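Local coordinates for uncharacterized protein YobA (Bacillus subtilis subsp. subtilis str. 168, PDB 4QY7) that is of unknown function, but belongs to the DUF3221 family, adopts an OB-fold and is made with a signal sequence that suggests export, at residues E19-T25 / N49-L55; K69-H75 / I87-L93. The contacts are given in a common frame with arbitrary orientation. Numbering follows the deposited sequence.

Contact 1 (E19-T25 / N49-L55); sequences ERAILIT and NIVIVGL
Leu23, in the mt rotamer, lays its CD1 3.9 Å from Val53 CG1, and one residue pair along the same face Ala21 CB meets Val53 CG2 at 3.8 Å. Both leucine and alanine sit on strand 20-24, which runs antiparallel to strand 50-54 with axes 4.7 Å apart and an angle of 156° between their directions. Backbone torsions are extended throughout both strands. Ala21 faces Val53 and Leu23 faces Val51 as hydrogen-bonded pairs, each closed by two bonds: Ala21 N to Val53 O and Val53 N to Ala21 O, both 2.9 Å; Leu23 N to Val51 O, 2.8 Å, and Val51 N to Leu23 O, 2.9 Å. Single bonds of 2.9 Å continue this register at the ends, Leu55 N to Glu19 O and Thr25 N to Asn49 O. Arg20-Gly54, Ile22-Ile52 and Ile24-Ile50 are the non-hydrogen-bonded pairs. These neighbouring strands belong to an OB-fold sheet, strand 20-24 lying between 7-16 and 50-54 and strand 84-86 flanking 50-54 on its other edge. The face of Ala21, Leu23, Val51 and Val53 turns inward, where Leu23 also meets Ile70 and Val72 of strand 69-74. On the other face Ile22 CG2 approaches Ile50 CG2 at 3.7 Å and Ile24 CD1 approaches Ile50 CG1 at 3.6 Å; helix 39-45 packs there, Met43 touching both Ile22 and Ile50. Thr25 CG2 reaches Val51 CG2 at 3.6 Å, while at the far end Leu55, also mt, has its CD1 4.3 Å from Ala21 CB.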
loop_
_atom_site.group_PDB
_atom_site.type_symbol
_atom_site.label_atom_id
_atom_site.label_comp_id
_atom_site.label_asym_id
_atom_site.label_seq_id
_atom_site.Cartn_x
_atom_site.Cartn_y
_atom_site.Cartn_z
ATOM N N GLU A 19 6.629 -8.399 -5.664
ATOM C CA GLU A 19 7.473 -7.223 -5.415
ATOM C C GLU A 19 6.782 -6.024 -4.819
ATOM O O GLU A 19 7.457 -5.212 -4.202
ATOM C CB GLU A 19 8.105 -6.754 -6.755
ATOM C CG GLU A 19 9.037 -7.769 -7.402
ATOM C CD GLU A 19 10.159 -8.271 -6.507
ATOM O OE1 GLU A 19 10.580 -7.518 -5.597
ATOM O OE2 GLU A 19 10.604 -9.424 -6.704
ATOM N N ARG A 20 5.488 -5.875 -5.008
ATOM C CA ARG A 20 4.808 -4.671 -4.538
ATOM C C ARG A 20 3.350 -4.919 -4.255
ATOM O O ARG A 20 2.762 -5.865 -4.784
ATOM C CB ARG A 20 4.921 -3.575 -5.618
ATOM C CG ARG A 20 4.182 -3.888 -6.935
ATOM C CD ARG A 20 2.792 -3.250 -7.003
ATOM N NE ARG A 20 2.049 -3.613 -8.213
ATOM C CZ ARG A 20 1.267 -4.682 -8.383
ATOM N NH1 ARG A 20 1.109 -5.570 -7.402
ATOM N NH2 ARG A 20 0.643 -4.877 -9.537
ATOM N N ALA A 21 2.750 -4.007 -3.513
ATOM C CA ALA A 21 1.314 -4.020 -3.310
ATOM C C ALA A 21 0.793 -2.635 -3.635
ATOM O O ALA A 21 1.502 -1.647 -3.434
ATOM C CB ALA A 21 0.935 -4.443 -1.894
ATOM N N ILE A 22 -0.417 -2.546 -4.167
ATOM C CA ILE A 22 -1.076 -1.275 -4.439
ATOM C C ILE A 22 -2.121 -1.093 -3.377
ATOM O O ILE A 22 -2.973 -1.978 -3.216
ATOM C CB ILE A 22 -1.711 -1.249 -5.845
ATOM C CG1 ILE A 22 -0.594 -1.520 -6.896
ATOM C CG2 ILE A 22 -2.486 0.092 -6.092
ATOM C CD1 ILE A 22 -0.774 -0.980 -8.263
ATOM N N LEU A 23 -2.035 0.018 -2.632
ATOM C CA LEU A 23 -2.982 0.319 -1.568
ATOM C C LEU A 23 -3.879 1.459 -1.942
ATOM O O LEU A 23 -3.400 2.463 -2.475
ATOM C CB LEU A 23 -2.256 0.721 -0.282
ATOM C CG LEU A 23 -1.138 -0.157 0.192
ATOM C CD1 LEU A 23 -0.629 0.333 1.548
ATOM C CD2 LEU A 23 -1.568 -1.606 0.267
ATOM N N ILE A 24 -5.163 1.350 -1.588
ATOM C CA ILE A 24 -6.121 2.445 -1.745
ATOM C C ILE A 24 -6.239 3.105 -0.393
ATOM O O ILE A 24 -6.466 2.421 0.602
ATOM C CB ILE A 24 -7.473 1.923 -2.265
ATOM C CG1 ILE A 24 -7.294 1.364 -3.684
ATOM C CG2 ILE A 24 -8.553 3.029 -2.184
ATOM C CD1 ILE A 24 -6.596 2.238 -4.683
ATOM N N THR A 25 -6.149 4.426 -0.354
ATOM C CA THR A 25 -6.165 5.202 0.903
ATOM C C THR A 25 -7.347 6.153 1.036
ATOM O O THR A 25 -7.243 7.149 1.750
ATOM C CB THR A 25 -4.877 5.988 0.991
ATOM O OG1 THR A 25 -4.853 6.915 -0.107
ATOM C CG2 THR A 25 -3.670 5.082 0.949
ATOM N N ASN A 49 -5.337 8.862 -4.294
ATOM C CA ASN A 49 -5.728 8.052 -3.137
ATOM C C ASN A 49 -5.114 6.629 -3.289
ATOM O O ASN A 49 -5.729 5.639 -2.903
ATOM C CB ASN A 49 -7.247 7.993 -3.012
ATOM C CG ASN A 49 -7.805 9.246 -2.393
ATOM O OD1 ASN A 49 -8.326 10.120 -3.082
ATOM N ND2 ASN A 49 -7.642 9.383 -1.086
ATOM N N ILE A 50 -3.924 6.550 -3.891
ATOM C CA ILE A 50 -3.210 5.305 -4.147
ATOM C C ILE A 50 -1.801 5.442 -3.650
ATOM O O ILE A 50 -1.185 6.512 -3.809
ATOM C CB ILE A 50 -3.146 4.976 -5.666
ATOM C CG1 ILE A 50 -4.503 4.681 -6.240
ATOM C CG2 ILE A 50 -2.165 3.808 -5.992
ATOM C CD1 ILE A 50 -4.573 5.210 -7.571
ATOM N N VAL A 51 -1.265 4.361 -3.095
ATOM C CA VAL A 51 0.125 4.275 -2.662
ATOM C C VAL A 51 0.669 2.951 -3.164
ATOM O O VAL A 51 -0.034 1.923 -3.028
ATOM C CB VAL A 51 0.296 4.378 -1.128
ATOM C CG1 VAL A 51 1.782 4.380 -0.754
ATOM C CG2 VAL A 51 -0.411 5.620 -0.573
ATOM N N ILE A 52 1.890 2.936 -3.684
ATOM C CA ILE A 52 2.518 1.703 -4.114
ATOM C C ILE A 52 3.537 1.366 -3.039
ATOM O O ILE A 52 4.365 2.208 -2.743
ATOM C CB ILE A 52 3.142 1.900 -5.514
ATOM C CG1 ILE A 52 2.001 2.170 -6.539
ATOM C CG2 ILE A 52 3.973 0.655 -5.897
ATOM C CD1 ILE A 52 2.386 2.677 -7.736
ATOM N N VAL A 53 3.488 0.178 -2.451
ATOM C CA VAL A 53 4.441 -0.192 -1.417
ATOM C C VAL A 53 5.343 -1.319 -1.930
ATOM O O VAL A 53 4.868 -2.354 -2.374
ATOM C CB VAL A 53 3.802 -0.537 -0.055
ATOM C CG1 VAL A 53 3.109 0.704 0.541
ATOM C CG2 VAL A 53 2.820 -1.706 -0.147
ATOM N N GLY A 54 6.634 -1.061 -1.951
ATOM C CA GLY A 54 7.606 -2.060 -2.336
ATOM C C GLY A 54 7.801 -3.036 -1.190
ATOM O O GLY A 54 7.998 -2.615 -0.044
ATOM N N LEU A 55 7.790 -4.340 -1.496
ATOM C CA LEU A 55 7.896 -5.390 -0.470
ATOM C C LEU A 55 9.266 -6.108 -0.405
ATOM O O LEU A 55 9.382 -7.073 0.370
ATOM C CB LEU A 55 6.804 -6.438 -0.785
ATOM C CG LEU A 55 5.358 -5.910 -0.840
ATOM C CD1 LEU A 55 4.408 -6.989 -1.333
ATOM C CD2 LEU A 55 4.927 -5.336 0.506
#

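Contact 2 (K69-H75 / I87-L93); sequences KIKVWFH and IQKYELL
Strands 69-74 and 89-92 run antiparallel, their axes 4.6 Å apart and their directions at 160°. Lys71-Glu91 is a hydrogen-bonded pair, with Lys71 N to Glu91 O at 2.9 Å and Glu91 N to Lys71 O at 2.8 Å; Ile70-Leu92 and Val72-Tyr90 are non-hydrogen-bonded. Leu93 N bonds Lys69 O at 2.8 Å. Opposite Trp73 the register slips: Trp73 N bonds Lys89 O at 3.0 Å, but Trp73 O receives Gln88 N at 2.8 Å. With Gln88 at phi/psi -101/-20 and Lys89 at -163/156, this is a classic beta bulge. A water accepts from His75 N at 2.9 Å and from Gln88 NE2 at 3.0 Å. On one face Ile70 CG2 meets Leu92 CD2 at 3.6 Å, Val72 CG1 meets Tyr90 CB at 4.0 Å and Val72 CB meets Ile87 CG2 at 3.8 Å. Tyr90, chi1 p, hydrogen-bonds Asp63 through its hydroxyl. On the other face the Trp73 indole (m, chi2 -94°) lies over the Lys89 chain: CE is 4.0 Å from the centroid of the six-membered ring of Trp73, a CH-pi contact, and NZ is 4.9 Å from it, a cation-pi contact. Glu91 CB sits at the ring edge, 3.7 Å from Trp73 CZ3. One face is thus largely apolar, with Tyr90 among aliphatic chains, and turned toward the OB-fold barrel interior, while the other uses long charged chains and an indole, chemistry suited to a solvent-facing surface.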
loop_
_atom_site.group_PDB
_atom_site.type_symbol
_atom_site.label_atom_id
_atom_site.label_comp_id
_atom_site.label_asym_id
_atom_site.label_seq_id
_atom_site.Cartn_x
_atom_site.Cartn_y
_atom_site.Cartn_z
ATOM N N LYS A 69 -6.915 -4.606 5.164
ATOM C CA LYS A 69 -6.628 -3.233 5.566
ATOM C C LYS A 69 -5.327 -3.301 6.369
ATOM O O LYS A 69 -5.216 -4.118 7.291
ATOM C CB LYS A 69 -7.767 -2.663 6.408
ATOM C CG LYS A 69 -7.599 -1.179 6.697
ATOM C CD LYS A 69 -8.661 -0.752 7.704
ATOM C CE LYS A 69 -8.688 0.744 7.910
ATOM N NZ LYS A 69 -9.888 1.151 8.692
ATOM N N ILE A 70 -4.336 -2.498 6.008
ATOM C CA ILE A 70 -3.051 -2.566 6.700
ATOM C C ILE A 70 -2.515 -1.197 7.046
ATOM O O ILE A 70 -2.884 -0.184 6.430
ATOM C CB ILE A 70 -1.988 -3.310 5.815
ATOM C CG1 ILE A 70 -1.624 -2.480 4.545
ATOM C CG2 ILE A 70 -2.496 -4.713 5.389
ATOM C CD1 ILE A 70 -0.519 -3.138 3.680
ATOM N N LYS A 71 -1.603 -1.196 8.006
ATOM C CA LYS A 71 -0.772 -0.045 8.337
ATOM C C LYS A 71 0.631 -0.399 7.893
ATOM O O LYS A 71 1.106 -1.484 8.233
ATOM C CB LYS A 71 -0.802 0.232 9.828
ATOM C CG LYS A 71 -0.095 1.532 10.198
ATOM C CD LYS A 71 -0.467 1.894 11.640
ATOM C CE LYS A 71 0.125 3.177 12.105
ATOM N NZ LYS A 71 -0.139 3.373 13.564
ATOM N N VAL A 72 1.315 0.491 7.164
ATOM C CA VAL A 72 2.692 0.233 6.725
ATOM C C VAL A 72 3.595 1.263 7.344
ATOM O O VAL A 72 3.124 2.402 7.591
ATOM C CB VAL A 72 2.841 0.232 5.183
ATOM C CG1 VAL A 72 1.959 -0.864 4.561
ATOM C CG2 VAL A 72 2.501 1.607 4.577
ATOM N N TRP A 73 4.880 0.897 7.528
ATOM C CA TRP A 73 5.905 1.793 8.073
ATOM C C TRP A 73 7.028 1.931 7.090
ATOM O O TRP A 73 7.418 0.941 6.449
ATOM C CB TRP A 73 6.464 1.303 9.407
ATOM C CG TRP A 73 5.547 1.551 10.551
ATOM C CD1 TRP A 73 5.549 2.626 11.391
ATOM C CD2 TRP A 73 4.468 0.721 10.960
ATOM N NE1 TRP A 73 4.531 2.510 12.305
ATOM C CE2 TRP A 73 3.867 1.336 12.080
ATOM C CE3 TRP A 73 3.961 -0.507 10.510
ATOM C CZ2 TRP A 73 2.780 0.771 12.744
ATOM C CZ3 TRP A 73 2.872 -1.055 11.157
ATOM C CH2 TRP A 73 2.301 -0.428 12.269
ATOM N N PHE A 74 7.546 3.172 6.933
ATOM C CA PHE A 74 8.589 3.426 5.948
ATOM C C PHE A 74 9.365 4.676 6.310
ATOM O O PHE A 74 8.872 5.483 7.099
ATOM C CB PHE A 74 7.949 3.594 4.547
ATOM C CG PHE A 74 6.915 4.696 4.492
ATOM C CD1 PHE A 74 5.581 4.447 4.815
ATOM C CD2 PHE A 74 7.256 5.974 4.062
ATOM C CE1 PHE A 74 4.648 5.488 4.837
ATOM C CE2 PHE A 74 6.318 7.000 4.067
ATOM C CZ PHE A 74 5.006 6.741 4.417
ATOM N N HIS A 75 10.559 4.846 5.757
ATOM C CA HIS A 75 11.347 6.042 6.066
ATOM C C HIS A 75 10.871 7.247 5.245
ATOM O O HIS A 75 10.612 8.319 5.812
ATOM C CB HIS A 75 12.832 5.786 5.824
ATOM C CG HIS A 75 13.373 4.746 6.744
ATOM N ND1 HIS A 75 13.483 4.976 8.117
ATOM C CD2 HIS A 75 13.746 3.475 6.484
ATOM C CE1 HIS A 75 13.945 3.849 8.631
ATOM N NE2 HIS A 75 14.129 2.919 7.684
ATOM N N ILE A 87 8.695 -0.445 2.159
ATOM C CA ILE A 87 8.235 -0.497 3.547
ATOM C C ILE A 87 9.096 -1.416 4.370
ATOM O O ILE A 87 9.699 -2.346 3.827
ATOM C CB ILE A 87 6.740 -0.871 3.658
ATOM C CG1 ILE A 87 6.433 -2.279 3.057
ATOM C CG2 ILE A 87 5.894 0.216 2.943
ATOM C CD1 ILE A 87 5.083 -2.897 3.523
ATOM N N GLN A 88 9.203 -1.123 5.666
ATOM C CA GLN A 88 10.010 -1.918 6.600
ATOM C C GLN A 88 9.143 -2.856 7.419
ATOM O O GLN A 88 9.643 -3.828 7.983
ATOM C CB GLN A 88 10.786 -0.999 7.561
ATOM C CG GLN A 88 11.669 0.048 6.877
ATOM C CD GLN A 88 12.726 -0.553 5.982
ATOM O OE1 GLN A 88 13.301 -1.605 6.280
ATOM N NE2 GLN A 88 13.030 0.112 4.876
ATOM N N LYS A 89 7.833 -2.563 7.516
ATOM C CA LYS A 89 6.957 -3.380 8.308
ATOM C C LYS A 89 5.536 -3.120 7.937
ATOM O O LYS A 89 5.203 -2.058 7.398
ATOM C CB LYS A 89 7.180 -2.997 9.789
ATOM C CG LYS A 89 6.240 -3.654 10.812
ATOM C CD LYS A 89 6.729 -3.440 12.243
ATOM C CE LYS A 89 6.462 -2.052 12.775
ATOM N NZ LYS A 89 7.251 -1.782 14.007
ATOM N N TYR A 90 4.671 -4.088 8.189
ATOM C CA TYR A 90 3.248 -3.819 8.053
ATOM C C TYR A 90 2.505 -4.551 9.138
ATOM O O TYR A 90 3.007 -5.522 9.723
ATOM C CB TYR A 90 2.650 -4.149 6.679
ATOM C CG TYR A 90 2.732 -5.616 6.322
ATOM C CD1 TYR A 90 1.712 -6.494 6.663
ATOM C CD2 TYR A 90 3.767 -6.101 5.530
ATOM C CE1 TYR A 90 1.801 -7.853 6.361
ATOM C CE2 TYR A 90 3.834 -7.440 5.168
ATOM C CZ TYR A 90 2.857 -8.315 5.591
ATOM O OH TYR A 90 2.973 -9.626 5.216
ATOM N N GLU A 91 1.309 -4.040 9.415
ATOM C CA GLU A 91 0.418 -4.629 10.407
ATOM C C GLU A 91 -0.955 -4.797 9.807
ATOM O O GLU A 91 -1.442 -3.883 9.155
ATOM C CB GLU A 91 0.354 -3.761 11.665
ATOM C CG GLU A 91 -0.499 -4.382 12.756
ATOM C CD GLU A 91 -0.350 -3.741 14.116
ATOM O OE1 GLU A 91 -0.302 -2.492 14.177
ATOM O OE2 GLU A 91 -0.302 -4.486 15.122
ATOM N N LEU A 92 -1.587 -5.976 10.028
ATOM C CA LEU A 92 -2.926 -6.217 9.513
ATOM C C LEU A 92 -3.925 -5.578 10.492
ATOM O O LEU A 92 -3.863 -5.836 11.696
ATOM C CB LEU A 92 -3.222 -7.736 9.343
ATOM C CG LEU A 92 -2.291 -8.544 8.357
ATOM C CD1 LEU A 92 -2.827 -9.969 8.149
ATOM C CD2 LEU A 92 -2.186 -7.906 6.986
ATOM N N LEU A 93 -4.819 -4.727 9.987
ATOM C CA LEU A 93 -5.797 -4.024 10.823
ATOM C C LEU A 93 -7.149 -4.755 10.809
ATOM O O LEU A 93 -7.465 -5.453 9.814
ATOM C CB LEU A 93 -5.971 -2.590 10.304
ATOM C CG LEU A 93 -4.711 -1.733 10.277
ATOM C CD1 LEU A 93 -5.023 -0.319 9.794
ATOM C CD2 LEU A 93 -3.987 -1.706 11.623
ATOM O OXT LEU A 93 -7.926 -4.601 11.780
HETATM O O HOH W 1 -7.927 -6.312 7.175
HETATM O O HOH W 2 11.419 2.541 4.234
#

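Both contacts are antiparallel strand pairs of one sheet, with strand 7-16 between them. The centre of contact 1 is about 3 Å from the centre of the chain, against about 8 Å for that of contact 2, and its side chains are mainly aliphatic on both faces, helix 39-45 packing on part of the outer one, where Arg20 also lies. Contact 2 includes the edge strand 89-92 and has one face turned mainly inward, leaving Lys71, Lys89, Glu91 and the partly exposed Trp73 on the other. The two meet across the interior, Leu23 CD2 lying 3.9 Å from Ile70 CD1. Gly54 O, 3.2 Å from Ile87 N in a probable hydrogen bond, joins their backbones, consistent with an OB-fold barrel.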